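Local coordinates for peroxiredoxin (Clostridioides difficile, PDB 6TSB), which probably reduces peroxides through its peroxiredoxin part and hydrolyses chitin through the family 18 glycosidase domain, the part crystallised, at residues 122-136 / 165-178. Sequence-based numbering, arbitrary orientation.
Sequences VNQMINEYALDGIDI and IRDVIGDDKWLSVA
Gly133 to Ile136 pair in parallel with Trp174 to Val177, joining two neighbouring strands of the TIM barrel of this family 18 glycosidase domain; their short axes run 4.5 Å apart and diverge by only 15°. Amides and carbonyls exchange in the parallel pattern: Ile134 takes Trp174 O through its N at 2.9 Å and returns its O to Ser176 N, then Ile136 does the same with Ser176 O and Ala178 N. Asp132 O, one residue before its strand, receives Trp174 N, the first amide of the other strand. Lys173, its chain bent at chi2 (-73°), lays CD and CE alongside Ile126 CG2 and delivers NZ to Leu131 O at 3.2 Å, in the carbonyl plane.

Helix 154-169 makes the crossover between these strands, a beta-alpha-beta unit, and packs beside helix 112-128, axes of 122-128 and 165-169 coming within 9.9 Å. Ile126 and Ile169 cross at about a right angle, CD1 of the first 3.6 Å from CG2 of the second, while Ile136 CD1 and Ile165 CD1 meet tip to tip at 4.1 Å, linking helix to strand.

Asp135 and Ser176 lie on the barrel's inner face, where Asp135 OD2 also hydrogen-bonds Tyr41 OH. Asp132, Asp135 and Asp137 have the spacing of the three aspartates in the DxxDxDxE signature of GH18 chitinases. Ser176 OG, set between its backbone N and carbonyl carbon (chi1 65°), donates to Asp135 OD1, although the modelled separation is doubtfully short. The same OG accepts Trp174 NE1 at 2.8 Å, somewhat out of the indole plane, and Ile134 O sits at that ring's edge.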
ATOM      1  N   VAL A 122      17.253  44.434   5.024  1.00 46.78           N
ATOM      2  CA  VAL A 122      17.558  42.976   5.050  1.00 45.84           C
ATOM      3  C   VAL A 122      18.815  42.792   5.896  1.00 44.72           C
ATOM      4  O   VAL A 122      18.824  41.933   6.789  1.00 44.40           O
ATOM      5  CB  VAL A 122      17.703  42.404   3.629  1.00 41.52           C
ATOM      6  CG1 VAL A 122      18.313  41.013   3.633  1.00 39.80           C
ATOM      7  CG2 VAL A 122      16.349  42.405   2.923  1.00 42.46           C
ATOM      8  N   ASN A 123      19.841  43.592   5.638  1.00 47.67           N
ATOM      9  CA  ASN A 123      21.151  43.426   6.305  1.00 49.08           C
ATOM     10  C   ASN A 123      20.973  43.782   7.780  1.00 52.78           C
ATOM     11  O   ASN A 123      21.654  43.187   8.623  1.00 50.01           O
ATOM     12  CB  ASN A 123      22.219  44.272   5.636  1.00 47.92           C
ATOM     13  CG  ASN A 123      23.592  44.020   6.210  1.00 46.57           C
ATOM     14  OD1 ASN A 123      24.219  44.933   6.736  1.00 46.86           O
ATOM     15  ND2 ASN A 123      24.039  42.783   6.157  1.00 45.66           N
ATOM     16  N   GLN A 124      20.070  44.717   8.064  1.00 53.99           N
ATOM     17  CA  GLN A 124      19.775  45.140   9.443  1.00 53.09           C
ATOM     18  C   GLN A 124      19.103  43.984  10.180  1.00 45.62           C
ATOM     19  O   GLN A 124      19.506  43.688  11.289  1.00 49.72           O
ATOM     20  CB  GLN A 124      18.889  46.375   9.477  1.00 58.10           C
ATOM     21  CG  GLN A 124      19.004  47.099  10.804  1.00 70.01           C
ATOM     22  CD  GLN A 124      17.687  47.704  11.221  1.00 79.48           C
ATOM     23  OE1 GLN A 124      17.318  48.790  10.771  1.00 69.07           O
ATOM     24  NE2 GLN A 124      16.979  46.994  12.093  1.00 83.02           N
ATOM     25  N   MET A 125      18.098  43.363   9.591  1.00 45.57           N
ATOM     26  CA  MET A 125      17.411  42.219  10.231  1.00 43.68           C
ATOM     27  C   MET A 125      18.390  41.047  10.413  1.00 46.66           C
ATOM     28  O   MET A 125      18.301  40.362  11.454  1.00 47.86           O
ATOM     29  CB  MET A 125      16.210  41.801   9.396  1.00 43.03           C
ATOM     30  CG  MET A 125      15.518  40.580   9.918  1.00 44.54           C
ATOM     31  SD  MET A 125      14.177  40.170   8.822  1.00 51.10           S
ATOM     32  CE  MET A 125      13.093  41.547   9.186  1.00 55.50           C
ATOM     33  N   ILE A 126      19.319  40.831   9.476  1.00 44.19           N
ATOM     34  CA  ILE A 126      20.333  39.741   9.579  1.00 44.15           C
ATOM     35  C   ILE A 126      21.263  40.038  10.758  1.00 46.75           C
ATOM     36  O   ILE A 126      21.534  39.100  11.519  1.00 44.19           O
ATOM     37  CB  ILE A 126      21.120  39.521   8.269  1.00 43.65           C
ATOM     38  CG1 ILE A 126      20.242  38.872   7.192  1.00 50.36           C
ATOM     39  CG2 ILE A 126      22.381  38.702   8.518  1.00 42.56           C
ATOM     40  CD1 ILE A 126      20.852  38.895   5.799  1.00 53.09           C
ATOM     41  N   ASN A 127      21.758  41.267  10.904  1.00 47.99           N
ATOM     42  CA  ASN A 127      22.695  41.617  12.010  1.00 54.99           C
ATOM     43  C   ASN A 127      21.952  41.577  13.350  1.00 53.83           C
ATOM     44  O   ASN A 127      22.515  41.035  14.327  1.00 56.79           O
ATOM     45  CB  ASN A 127      23.390  42.956  11.748  1.00 57.12           C
ATOM     46  CG  ASN A 127      24.386  42.848  10.611  1.00 59.57           C
ATOM     47  OD1 ASN A 127      24.910  41.772  10.330  1.00 62.69           O
ATOM     48  ND2 ASN A 127      24.659  43.956   9.945  1.00 62.46           N
ATOM     49  N   GLU A 128      20.711  42.068  13.369  1.00 52.18           N
ATOM     50  CA  GLU A 128      19.886  42.254  14.592  1.00 55.10           C
ATOM     51  C   GLU A 128      19.585  40.894  15.237  1.00 57.05           C
ATOM     52  O   GLU A 128      19.671  40.813  16.469  1.00 55.53           O
ATOM     53  CB  GLU A 128      18.602  43.007  14.234  1.00 60.96           C
ATOM     54  CG  GLU A 128      17.587  43.096  15.362  1.00 67.55           C
ATOM     55  CD  GLU A 128      16.420  44.037  15.085  1.00 81.86           C
ATOM     56  OE1 GLU A 128      16.629  45.073  14.383  1.00 85.83           O
ATOM     57  OE2 GLU A 128      15.297  43.747  15.585  1.00 73.89           O
ATOM     58  N   TYR A 129      19.245  39.873  14.436  1.00 52.95           N
ATOM     59  CA  TYR A 129      18.868  38.517  14.902  1.00 47.10           C
ATOM     60  C   TYR A 129      20.008  37.499  14.769  1.00 44.47           C
ATOM     61  O   TYR A 129      19.776  36.327  15.068  1.00 49.52           O
ATOM     62  CB  TYR A 129      17.639  38.049  14.140  1.00 44.50           C
ATOM     63  CG  TYR A 129      16.359  38.681  14.600  1.00 47.03           C
ATOM     64  CD1 TYR A 129      15.636  38.140  15.646  1.00 49.24           C
ATOM     65  CD2 TYR A 129      15.844  39.797  13.974  1.00 51.98           C
ATOM     66  CE1 TYR A 129      14.448  38.705  16.076  1.00 52.83           C
ATOM     67  CE2 TYR A 129      14.644  40.361  14.379  1.00 54.70           C
ATOM     68  CZ  TYR A 129      13.942  39.821  15.440  1.00 53.20           C
ATOM     69  OH  TYR A 129      12.748  40.362  15.830  1.00 53.10           O
ATOM     70  N   ALA A 130      21.202  37.929  14.371  1.00 47.07           N
ATOM     71  CA  ALA A 130      22.329  37.042  13.992  1.00 53.61           C
ATOM     72  C   ALA A 130      21.818  35.922  13.068  1.00 51.97           C
ATOM     73  O   ALA A 130      22.149  34.744  13.325  1.00 44.20           O
ATOM     74  CB  ALA A 130      22.985  36.476  15.232  1.00 52.17           C
ATOM     75  N   LEU A 131      21.061  36.267  12.022  1.00 46.31           N
ATOM     76  CA  LEU A 131      20.576  35.269  11.037  1.00 48.29           C
ATOM     77  C   LEU A 131      21.748  34.784  10.187  1.00 41.90           C
ATOM     78  O   LEU A 131      22.752  35.513  10.059  1.00 44.67           O
ATOM     79  CB  LEU A 131      19.512  35.878  10.133  1.00 48.50           C
ATOM     80  CG  LEU A 131      18.273  36.445  10.818  1.00 44.40           C
ATOM     81  CD1 LEU A 131      17.322  36.934   9.732  1.00 47.26           C
ATOM     82  CD2 LEU A 131      17.599  35.401  11.685  1.00 39.79           C
ATOM     83  N   ASP A 132      21.596  33.603   9.613  1.00 44.25           N
ATOM     84  CA  ASP A 132      22.567  33.006   8.658  1.00 47.43           C
ATOM     85  C   ASP A 132      22.246  33.507   7.236  1.00 47.94           C
ATOM     86  O   ASP A 132      23.126  33.458   6.355  1.00 41.08           O
ATOM     87  CB  ASP A 132      22.513  31.493   8.811  1.00 47.83           C
ATOM     88  CG  ASP A 132      22.991  31.024  10.175  1.00 51.08           C
ATOM     89  OD1 ASP A 132      24.209  31.178  10.439  1.00 48.43           O
ATOM     90  OD2 ASP A 132      22.142  30.503  10.954  1.00 46.16           O
ATOM     91  N   GLY A 133      21.012  33.967   7.024  1.00 42.43           N
ATOM     92  CA  GLY A 133      20.687  34.799   5.863  1.00 42.72           C
ATOM     93  C   GLY A 133      19.202  34.879   5.623  1.00 41.07           C
ATOM     94  O   GLY A 133      18.437  34.812   6.580  1.00 38.12           O
ATOM     95  N   ILE A 134      18.816  34.992   4.361  1.00 38.58           N
ATOM     96  CA  ILE A 134      17.457  35.465   3.993  1.00 42.64           C
ATOM     97  C   ILE A 134      16.955  34.675   2.787  1.00 38.40           C
ATOM     98  O   ILE A 134      17.780  34.218   1.950  1.00 39.81           O
ATOM     99  CB  ILE A 134      17.477  37.007   3.780  1.00 46.27           C
ATOM    100  CG1 ILE A 134      16.103  37.617   4.052  1.00 52.71           C
ATOM    101  CG2 ILE A 134      18.025  37.435   2.420  1.00 40.03           C
ATOM    102  CD1 ILE A 134      15.884  37.932   5.514  1.00 56.91           C
ATOM    103  N   ASP A 135      15.640  34.535   2.711  1.00 38.66           N
ATOM    104  CA  ASP A 135      14.943  33.862   1.601  1.00 39.61           C
ATOM    105  C   ASP A 135      13.934  34.867   1.070  1.00 40.65           C
ATOM    106  O   ASP A 135      13.261  35.489   1.918  1.00 41.87           O
ATOM    107  CB  ASP A 135      14.291  32.570   2.098  1.00 43.32           C
ATOM    108  CG  ASP A 135      13.598  31.793   0.985  1.00 46.14           C
ATOM    109  OD1 ASP A 135      14.249  31.566  -0.038  1.00 41.59           O
ATOM    110  OD2 ASP A 135      12.420  31.415   1.156  1.00 46.43           O
ATOM    111  N   ILE A 136      13.807  35.025  -0.250  1.00 36.96           N
ATOM    112  CA  ILE A 136      12.853  36.026  -0.812  1.00 35.27           C
ATOM    113  C   ILE A 136      11.681  35.304  -1.433  1.00 34.47           C
ATOM    114  O   ILE A 136      11.920  34.460  -2.277  1.00 43.38           O
ATOM    115  CB  ILE A 136      13.580  36.943  -1.795  1.00 39.62           C
ATOM    116  CG1 ILE A 136      14.786  37.600  -1.119  1.00 38.38           C
ATOM    117  CG2 ILE A 136      12.613  37.957  -2.386  1.00 40.86           C
ATOM    118  CD1 ILE A 136      14.419  38.539  -0.003  1.00 35.31           C
ATOM    119  N   ILE A 165      20.672  43.306  -2.530  1.00 42.86           N
ATOM    120  CA  ILE A 165      20.749  42.492  -1.277  1.00 39.94           C
ATOM    121  C   ILE A 165      22.134  41.839  -1.165  1.00 41.42           C
ATOM    122  O   ILE A 165      22.828  42.005  -0.130  1.00 41.90           O
ATOM    123  CB  ILE A 165      19.597  41.484  -1.236  1.00 39.63           C
ATOM    124  CG1 ILE A 165      18.246  42.194  -1.371  1.00 38.34           C
ATOM    125  CG2 ILE A 165      19.709  40.663   0.031  1.00 40.00           C
ATOM    126  CD1 ILE A 165      17.039  41.293  -1.438  1.00 34.31           C
ATOM    127  N   ARG A 166      22.581  41.159  -2.208  1.00 40.87           N
ATOM    128  CA  ARG A 166      23.896  40.461  -2.153  1.00 42.41           C
ATOM    129  C   ARG A 166      25.042  41.453  -1.899  1.00 43.88           C
ATOM    130  O   ARG A 166      26.039  41.066  -1.190  1.00 45.96           O
ATOM    131  CB  ARG A 166      24.143  39.660  -3.435  1.00 40.09           C
ATOM    132  CG  ARG A 166      25.520  39.001  -3.497  1.00 40.63           C
ATOM    133  CD  ARG A 166      25.756  38.014  -2.370  1.00 40.25           C
ATOM    134  NE  ARG A 166      25.010  36.773  -2.597  1.00 44.15           N
ATOM    135  CZ  ARG A 166      24.869  35.780  -1.718  1.00 44.65           C
ATOM    136  NH1 ARG A 166      25.399  35.863  -0.506  1.00 46.98           N
ATOM    137  NH2 ARG A 166      24.178  34.709  -2.057  1.00 41.43           N
ATOM    138  N   ASP A 167      24.976  42.644  -2.508  1.00 48.23           N
ATOM    139  CA  ASP A 167      26.033  43.691  -2.380  1.00 53.05           C
ATOM    140  C   ASP A 167      26.192  44.046  -0.885  1.00 53.39           C
ATOM    141  O   ASP A 167      27.330  44.155  -0.422  1.00 49.45           O
ATOM    142  CB  ASP A 167      25.759  44.912  -3.280  1.00 62.05           C
ATOM    143  CG  ASP A 167      26.007  44.728  -4.786  1.00 74.59           C
ATOM    144  OD1 ASP A 167      26.501  43.630  -5.192  1.00 78.10           O
ATOM    145  OD2 ASP A 167      25.699  45.686  -5.567  1.00 65.58           O
ATOM    146  N   VAL A 168      25.092  44.146  -0.133  1.00 56.38           N
ATOM    147  CA  VAL A 168      25.103  44.573   1.304  1.00 56.77           C
ATOM    148  C   VAL A 168      25.420  43.379   2.226  1.00 50.52           C
ATOM    149  O   VAL A 168      26.312  43.535   3.046  1.00 45.81           O
ATOM    150  CB  VAL A 168      23.789  45.303   1.667  1.00 57.23           C
ATOM    151  CG1 VAL A 168      23.649  45.607   3.140  1.00 55.68           C
ATOM    152  CG2 VAL A 168      23.677  46.605   0.889  1.00 63.33           C
ATOM    153  N   ILE A 169      24.746  42.228   2.101  1.00 50.99           N
ATOM    154  CA  ILE A 169      24.847  41.137   3.123  1.00 46.08           C
ATOM    155  C   ILE A 169      26.164  40.388   2.969  1.00 45.55           C
ATOM    156  O   ILE A 169      26.586  39.807   3.973  1.00 50.65           O
ATOM    157  CB  ILE A 169      23.651  40.176   3.092  1.00 46.50           C
ATOM    158  CG1 ILE A 169      23.696  39.240   1.876  1.00 47.10           C
ATOM    159  CG2 ILE A 169      22.356  40.965   3.197  1.00 47.34           C
ATOM    160  CD1 ILE A 169      22.635  38.166   1.863  1.00 45.27           C
ATOM    161  N   GLY A 170      26.778  40.421   1.780  1.00 49.33           N
ATOM    162  CA  GLY A 170      28.061  39.751   1.463  1.00 51.48           C
ATOM    163  C   GLY A 170      27.878  38.335   0.913  1.00 53.41           C
ATOM    164  O   GLY A 170      26.716  37.864   0.778  1.00 47.68           O
ATOM    165  N   ASP A 171      28.985  37.654   0.603  1.00 60.45           N
ATOM    166  CA  ASP A 171      28.976  36.289   0.010  1.00 62.66           C
ATOM    167  C   ASP A 171      28.766  35.241   1.113  1.00 64.84           C
ATOM    168  O   ASP A 171      28.194  34.176   0.786  1.00 60.50           O
ATOM    169  CB  ASP A 171      30.250  36.016  -0.798  1.00 64.68           C
ATOM    170  CG  ASP A 171      30.487  36.985  -1.945  1.00 66.24           C
ATOM    171  OD1 ASP A 171      29.493  37.500  -2.529  1.00 65.12           O
ATOM    172  OD2 ASP A 171      31.665  37.221  -2.244  1.00 75.81           O
ATOM    173  N   ASP A 172      29.169  35.541   2.359  1.00 61.49           N
ATOM    174  CA  ASP A 172      29.145  34.581   3.498  1.00 61.34           C
ATOM    175  C   ASP A 172      27.749  34.420   4.106  1.00 61.84           C
ATOM    176  O   ASP A 172      27.662  33.783   5.150  1.00 63.21           O
ATOM    177  CB  ASP A 172      30.101  35.006   4.610  1.00 66.43           C
ATOM    178  CG  ASP A 172      31.550  34.815   4.218  1.00 76.39           C
ATOM    179  OD1 ASP A 172      31.854  33.791   3.564  1.00 80.74           O
ATOM    180  OD2 ASP A 172      32.357  35.695   4.557  1.00 80.89           O
ATOM    181  N   LYS A 173      26.697  34.988   3.519  1.00 54.57           N
ATOM    182  CA  LYS A 173      25.315  34.809   4.023  1.00 46.42           C
ATOM    183  C   LYS A 173      24.468  34.137   2.945  1.00 48.22           C
ATOM    184  O   LYS A 173      24.685  34.343   1.723  1.00 55.33           O
ATOM    185  CB  LYS A 173      24.648  36.134   4.406  1.00 54.07           C
ATOM    186  CG  LYS A 173      25.302  36.937   5.524  1.00 50.19           C
ATOM    187  CD  LYS A 173      25.094  36.313   6.883  1.00 53.97           C
ATOM    188  CE  LYS A 173      25.913  36.968   7.971  1.00 52.39           C
ATOM    189  NZ  LYS A 173      25.810  36.167   9.205  1.00 56.16           N
ATOM    190  N   TRP A 174      23.526  33.340   3.398  1.00 42.54           N
ATOM    191  CA  TRP A 174      22.593  32.608   2.533  1.00 42.05           C
ATOM    192  C   TRP A 174      21.626  33.613   1.932  1.00 45.23           C
ATOM    193  O   TRP A 174      21.042  34.436   2.657  1.00 40.42           O
ATOM    194  CB  TRP A 174      21.909  31.536   3.362  1.00 41.72           C
ATOM    195  CG  TRP A 174      20.644  30.949   2.834  1.00 36.17           C
ATOM    196  CD1 TRP A 174      19.523  31.582   2.378  1.00 37.43           C
ATOM    197  CD2 TRP A 174      20.343  29.555   2.868  1.00 35.24           C
ATOM    198  NE1 TRP A 174      18.551  30.662   2.089  1.00 34.80           N
ATOM    199  CE2 TRP A 174      19.022  29.410   2.401  1.00 38.92           C
ATOM    200  CE3 TRP A 174      21.069  28.427   3.262  1.00 39.58           C
ATOM    201  CZ2 TRP A 174      18.419  28.160   2.296  1.00 40.06           C
ATOM    202  CZ3 TRP A 174      20.463  27.198   3.175  1.00 39.09           C
ATOM    203  CH2 TRP A 174      19.155  27.069   2.705  1.00 40.00           C
ATOM    204  N   LEU A 175      21.484  33.539   0.621  1.00 39.27           N
ATOM    205  CA  LEU A 175      20.399  34.239  -0.070  1.00 37.75           C
ATOM    206  C   LEU A 175      19.717  33.193  -0.935  1.00 39.16           C
ATOM    207  O   LEU A 175      20.434  32.460  -1.598  1.00 40.06           O
ATOM    208  CB  LEU A 175      21.009  35.377  -0.898  1.00 40.38           C
ATOM    209  CG  LEU A 175      20.043  36.055  -1.868  1.00 40.19           C
ATOM    210  CD1 LEU A 175      18.829  36.587  -1.134  1.00 42.00           C
ATOM    211  CD2 LEU A 175      20.740  37.175  -2.625  1.00 42.24           C
ATOM    212  N   SER A 176      18.395  33.127  -0.901  1.00 34.71           N
ATOM    213  CA  SER A 176      17.612  32.148  -1.665  1.00 38.39           C
ATOM    214  C   SER A 176      16.335  32.828  -2.137  1.00 36.58           C
ATOM    215  O   SER A 176      15.971  33.866  -1.609  1.00 40.02           O
ATOM    216  CB  SER A 176      17.333  30.898  -0.854  1.00 39.64           C
ATOM    217  OG  SER A 176      16.499  31.169   0.284  1.00 42.42           O
ATOM    218  N   VAL A 177      15.701  32.234  -3.121  1.00 36.21           N
ATOM    219  CA  VAL A 177      14.493  32.768  -3.778  1.00 36.89           C
ATOM    220  C   VAL A 177      13.573  31.572  -3.862  1.00 37.68           C
ATOM    221  O   VAL A 177      14.057  30.499  -4.216  1.00 42.51           O
ATOM    222  CB  VAL A 177      14.876  33.317  -5.160  1.00 43.44           C
ATOM    223  CG1 VAL A 177      13.664  33.528  -6.059  1.00 44.43           C
ATOM    224  CG2 VAL A 177      15.699  34.588  -5.012  1.00 46.82           C
ATOM    225  N   ALA A 178      12.329  31.754  -3.471  1.00 41.99           N
ATOM    226  CA  ALA A 178      11.253  30.766  -3.625  1.00 42.93           C
ATOM    227  C   ALA A 178      10.579  31.061  -4.951  1.00 43.07           C
ATOM    228  O   ALA A 178      10.150  32.222  -5.116  1.00 46.05           O
ATOM    229  CB  ALA A 178      10.259  30.875  -2.488  1.00 42.94           C
TER
HETATM  230  O   HOH W   1      25.477  40.637   6.837  1.00 54.86           O
HETATM  231  O   HOH W   2      10.911  35.367  -4.633  1.00 39.98           O